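Local structure of NAD-dependent L-serine dehydrogenase (3OBB) at residues Leu273-Leu277 against Phe287-Leu293. The protein catalyses the NAD-dependent oxidation of L-serine and methyl-L-serine, acts only weakly on beta-hydroxyisobutyrate, and works as a homotetramer. Residues are numbered along the deposited sequence.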
ATOM      1  N   LEU A 273       0.571   7.203  -5.402  1.00 28.72           N
ATOM      2  CA  LEU A 273       1.925   7.606  -5.808  1.00 29.26           C
ATOM      3  C   LEU A 273       1.891   8.611  -6.968  1.00 28.86           C
ATOM      4  O   LEU A 273       2.643   9.611  -6.973  1.00 28.87           O
ATOM      5  CB  LEU A 273       2.775   6.372  -6.141  1.00 27.35           C
ATOM      6  CG  LEU A 273       3.031   5.424  -4.936  1.00 31.53           C
ATOM      7  CD1 LEU A 273       3.813   4.200  -5.375  1.00 28.21           C
ATOM      8  CD2 LEU A 273       3.778   6.107  -3.682  1.00 30.72           C
ATOM      9  N   TYR A 274       0.978   8.379  -7.914  1.00 28.52           N
ATOM     10  CA  TYR A 274       0.739   9.369  -8.975  1.00 28.33           C
ATOM     11  C   TYR A 274       0.261  10.684  -8.401  1.00 29.29           C
ATOM     12  O   TYR A 274       0.685  11.746  -8.854  1.00 29.44           O
ATOM     13  CB  TYR A 274      -0.136   8.823 -10.111  1.00 28.30           C
ATOM     14  CG  TYR A 274       0.752   8.100 -11.083  1.00 29.33           C
ATOM     15  CD1 TYR A 274       1.576   8.823 -11.955  1.00 29.94           C
ATOM     16  CD2 TYR A 274       0.863   6.698 -11.067  1.00 28.30           C
ATOM     17  CE1 TYR A 274       2.456   8.187 -12.821  1.00 28.13           C
ATOM     18  CE2 TYR A 274       1.754   6.046 -11.932  1.00 28.36           C
ATOM     19  CZ  TYR A 274       2.547   6.797 -12.793  1.00 29.58           C
ATOM     20  OH  TYR A 274       3.438   6.176 -13.626  1.00 28.93           O
ATOM     21  N   ARG A 275      -0.568  10.633  -7.363  1.00 29.73           N
ATOM     22  CA  ARG A 275      -1.045  11.887  -6.793  1.00 31.79           C
ATOM     23  C   ARG A 275       0.078  12.672  -6.109  1.00 31.74           C
ATOM     24  O   ARG A 275       0.066  13.902  -6.126  1.00 32.47           O
ATOM     25  CB  ARG A 275      -2.268  11.673  -5.887  1.00 32.25           C
ATOM     26  CG  ARG A 275      -3.455  11.192  -6.731  1.00 34.31           C
ATOM     27  CD  ARG A 275      -4.767  11.805  -6.353  1.00 34.35           C
ATOM     28  NE  ARG A 275      -5.872  11.261  -7.150  1.00 33.54           N
ATOM     29  CZ  ARG A 275      -6.937  10.631  -6.659  1.00 33.78           C
ATOM     30  NH1 ARG A 275      -7.074  10.450  -5.356  1.00 34.51           N
ATOM     31  NH2 ARG A 275      -7.876  10.179  -7.482  1.00 34.68           N
ATOM     32  N   LEU A 276       1.035  11.941  -5.525  1.00 31.68           N
ATOM     33  CA  LEU A 276       2.261  12.512  -4.944  1.00 32.47           C
ATOM     34  C   LEU A 276       3.063  13.218  -6.025  1.00 32.07           C
ATOM     35  O   LEU A 276       3.564  14.288  -5.817  1.00 32.15           O
ATOM     36  CB  LEU A 276       3.108  11.384  -4.351  1.00 32.60           C
ATOM     37  CG  LEU A 276       3.151  11.150  -2.829  1.00 36.24           C
ATOM     38  CD1 LEU A 276       1.874  11.528  -2.041  1.00 36.02           C
ATOM     39  CD2 LEU A 276       3.704   9.757  -2.435  1.00 32.10           C
ATOM     40  N   LEU A 277       3.155  12.611  -7.199  1.00 31.31           N
ATOM     41  CA  LEU A 277       3.842  13.231  -8.331  1.00 31.98           C
ATOM     42  C   LEU A 277       3.183  14.540  -8.717  1.00 32.87           C
ATOM     43  O   LEU A 277       3.878  15.489  -9.079  1.00 33.64           O
ATOM     44  CB  LEU A 277       3.886  12.286  -9.543  1.00 30.73           C
ATOM     45  CG  LEU A 277       4.872  11.125  -9.387  1.00 32.64           C
ATOM     46  CD1 LEU A 277       4.709  10.180 -10.561  1.00 34.34           C
ATOM     47  CD2 LEU A 277       6.322  11.659  -9.258  1.00 31.85           C
ATOM     48  N   PHE A 287       4.541   9.784 -17.727  1.00 31.76           N
ATOM     49  CA  PHE A 287       4.198   9.049 -16.508  1.00 31.28           C
ATOM     50  C   PHE A 287       5.379   8.236 -15.945  1.00 30.83           C
ATOM     51  O   PHE A 287       5.374   7.906 -14.776  1.00 31.92           O
ATOM     52  CB  PHE A 287       2.947   8.159 -16.719  1.00 30.52           C
ATOM     53  CG  PHE A 287       3.193   6.947 -17.592  1.00 30.70           C
ATOM     54  CD1 PHE A 287       3.606   7.093 -18.927  1.00 32.30           C
ATOM     55  CD2 PHE A 287       3.058   5.653 -17.065  1.00 29.17           C
ATOM     56  CE1 PHE A 287       3.835   5.965 -19.739  1.00 32.33           C
ATOM     57  CE2 PHE A 287       3.276   4.520 -17.855  1.00 28.92           C
ATOM     58  CZ  PHE A 287       3.669   4.667 -19.191  1.00 29.80           C
ATOM     59  N   SER A 288       6.396   7.908 -16.753  1.00 30.80           N
ATOM     60  CA  SER A 288       7.577   7.216 -16.196  1.00 29.81           C
ATOM     61  C   SER A 288       8.419   8.079 -15.236  1.00 29.49           C
ATOM     62  O   SER A 288       9.328   7.573 -14.580  1.00 29.83           O
ATOM     63  CB  SER A 288       8.426   6.521 -17.292  1.00 29.34           C
ATOM     64  OG  SER A 288       9.110   7.442 -18.120  1.00 30.00           O
ATOM     65  N   VAL A 289       8.078   9.362 -15.126  1.00 30.05           N
ATOM     66  CA  VAL A 289       8.656  10.302 -14.143  1.00 30.82           C
ATOM     67  C   VAL A 289       8.493   9.796 -12.698  1.00 31.40           C
ATOM     68  O   VAL A 289       9.208  10.234 -11.766  1.00 32.11           O
ATOM     69  CB  VAL A 289       8.065  11.730 -14.307  1.00 31.63           C
ATOM     70  CG1 VAL A 289       6.644  11.841 -13.657  1.00 31.19           C
ATOM     71  CG2 VAL A 289       9.020  12.776 -13.746  1.00 29.47           C
ATOM     72  N   VAL A 290       7.623   8.799 -12.538  1.00 30.57           N
ATOM     73  CA  VAL A 290       7.487   8.117 -11.259  1.00 29.98           C
ATOM     74  C   VAL A 290       8.862   7.630 -10.777  1.00 30.36           C
ATOM     75  O   VAL A 290       9.067   7.507  -9.579  1.00 31.11           O
ATOM     76  CB  VAL A 290       6.404   6.984 -11.352  1.00 30.42           C
ATOM     77  CG1 VAL A 290       6.926   5.755 -12.101  1.00 26.14           C
ATOM     78  CG2 VAL A 290       5.834   6.612  -9.982  1.00 30.32           C
ATOM     79  N   GLN A 291       9.792   7.380 -11.715  1.00 29.50           N
ATOM     80  CA  GLN A 291      11.196   7.043 -11.397  1.00 29.24           C
ATOM     81  C   GLN A 291      11.815   7.974 -10.349  1.00 29.92           C
ATOM     82  O   GLN A 291      12.587   7.533  -9.517  1.00 30.53           O
ATOM     83  CB  GLN A 291      12.085   7.018 -12.672  1.00 29.09           C
ATOM     84  CG  GLN A 291      13.500   6.380 -12.468  1.00 29.25           C
ATOM     85  CD  GLN A 291      13.428   4.903 -12.077  1.00 28.34           C
ATOM     86  OE1 GLN A 291      13.383   4.026 -12.932  1.00 28.95           O
ATOM     87  NE2 GLN A 291      13.421   4.628 -10.782  1.00 29.46           N
ATOM     88  N   LYS A 292      11.463   9.258 -10.393  1.00 31.32           N
ATOM     89  CA  LYS A 292      12.029  10.280  -9.522  1.00 31.74           C
ATOM     90  C   LYS A 292      11.700  10.065  -8.028  1.00 32.93           C
ATOM     91  O   LYS A 292      12.478  10.472  -7.128  1.00 33.04           O
ATOM     92  CB  LYS A 292      11.516  11.651  -9.957  1.00 32.92           C
ATOM     93  CG  LYS A 292      12.077  12.141 -11.296  1.00 33.78           C
ATOM     94  CD  LYS A 292      11.942  13.668 -11.382  1.00 33.25           C
ATOM     95  CE  LYS A 292      12.383  14.219 -12.734  1.00 34.15           C
ATOM     96  NZ  LYS A 292      13.876  14.289 -12.676  1.00 38.46           N
ATOM     97  N   LEU A 293      10.548   9.467  -7.760  1.00 31.70           N
ATOM     98  CA  LEU A 293      10.242   9.046  -6.381  1.00 32.85           C
ATOM     99  C   LEU A 293      11.358   8.174  -5.770  1.00 33.32           C
ATOM    100  O   LEU A 293      11.688   8.310  -4.582  1.00 33.41           O
ATOM    101  CB  LEU A 293       8.906   8.294  -6.335  1.00 31.68           C
ATOM    102  CG  LEU A 293       7.633   9.123  -6.587  1.00 31.77           C
ATOM    103  CD1 LEU A 293       6.407   8.248  -6.340  1.00 30.29           C
ATOM    104  CD2 LEU A 293       7.615  10.351  -5.680  1.00 30.83           C
TER
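In the all-helical C-terminal domain of the HIBADH-related enzymes, which follows a Rossmann-type NAD-binding domain, the chain here ends by folding back on its last long helix, and the fit illustrates how a short helical turn can be docked by shape. Helix 265-279 offers Leu273, Tyr274 and Leu277, and 287-293, which begins as a 3-10 turn, answers with Val289, Val290 and Leu293. Leu277 is the main bump. Its CA lies 6.9 Å from that of Val290, and its forked end enters the hollow between the two valines and Leu293: CD1 sits 3.5 Å from Val290 CA and 4.0 Å from Val289 CG1, while CD2 rests 3.9 Å from Leu293 CG. Leu293 returns the gesture, its CD1 filling the dip between Leu273 and Leu277 and approaching Leu273 CB to 4.1 Å. One turn of helix thus holds a leucine from its partner between two of its own. Tyr274 reaches further, leaving its helix sideways and pushing the hydroxyl end of its ring in between Phe287 and Val290, with CE1 3.9 Å from Phe287 CB and CZ 4.1 Å from Val290 CB. Ile185 of helix 168-196 and Met246 and Leu250 of helix 243-260 pack against this tyrosine, so the joint is buried among the domain's helices, whereas Leu276 meets Leu276 of a neighbouring subunit. The single polar link across this apolar fit is a hydrogen bond at the ring's edge: Tyr274 OH donates to Phe287 O at 2.8 Å, the same carbonyl that receives Val290 N at 3.3 Å.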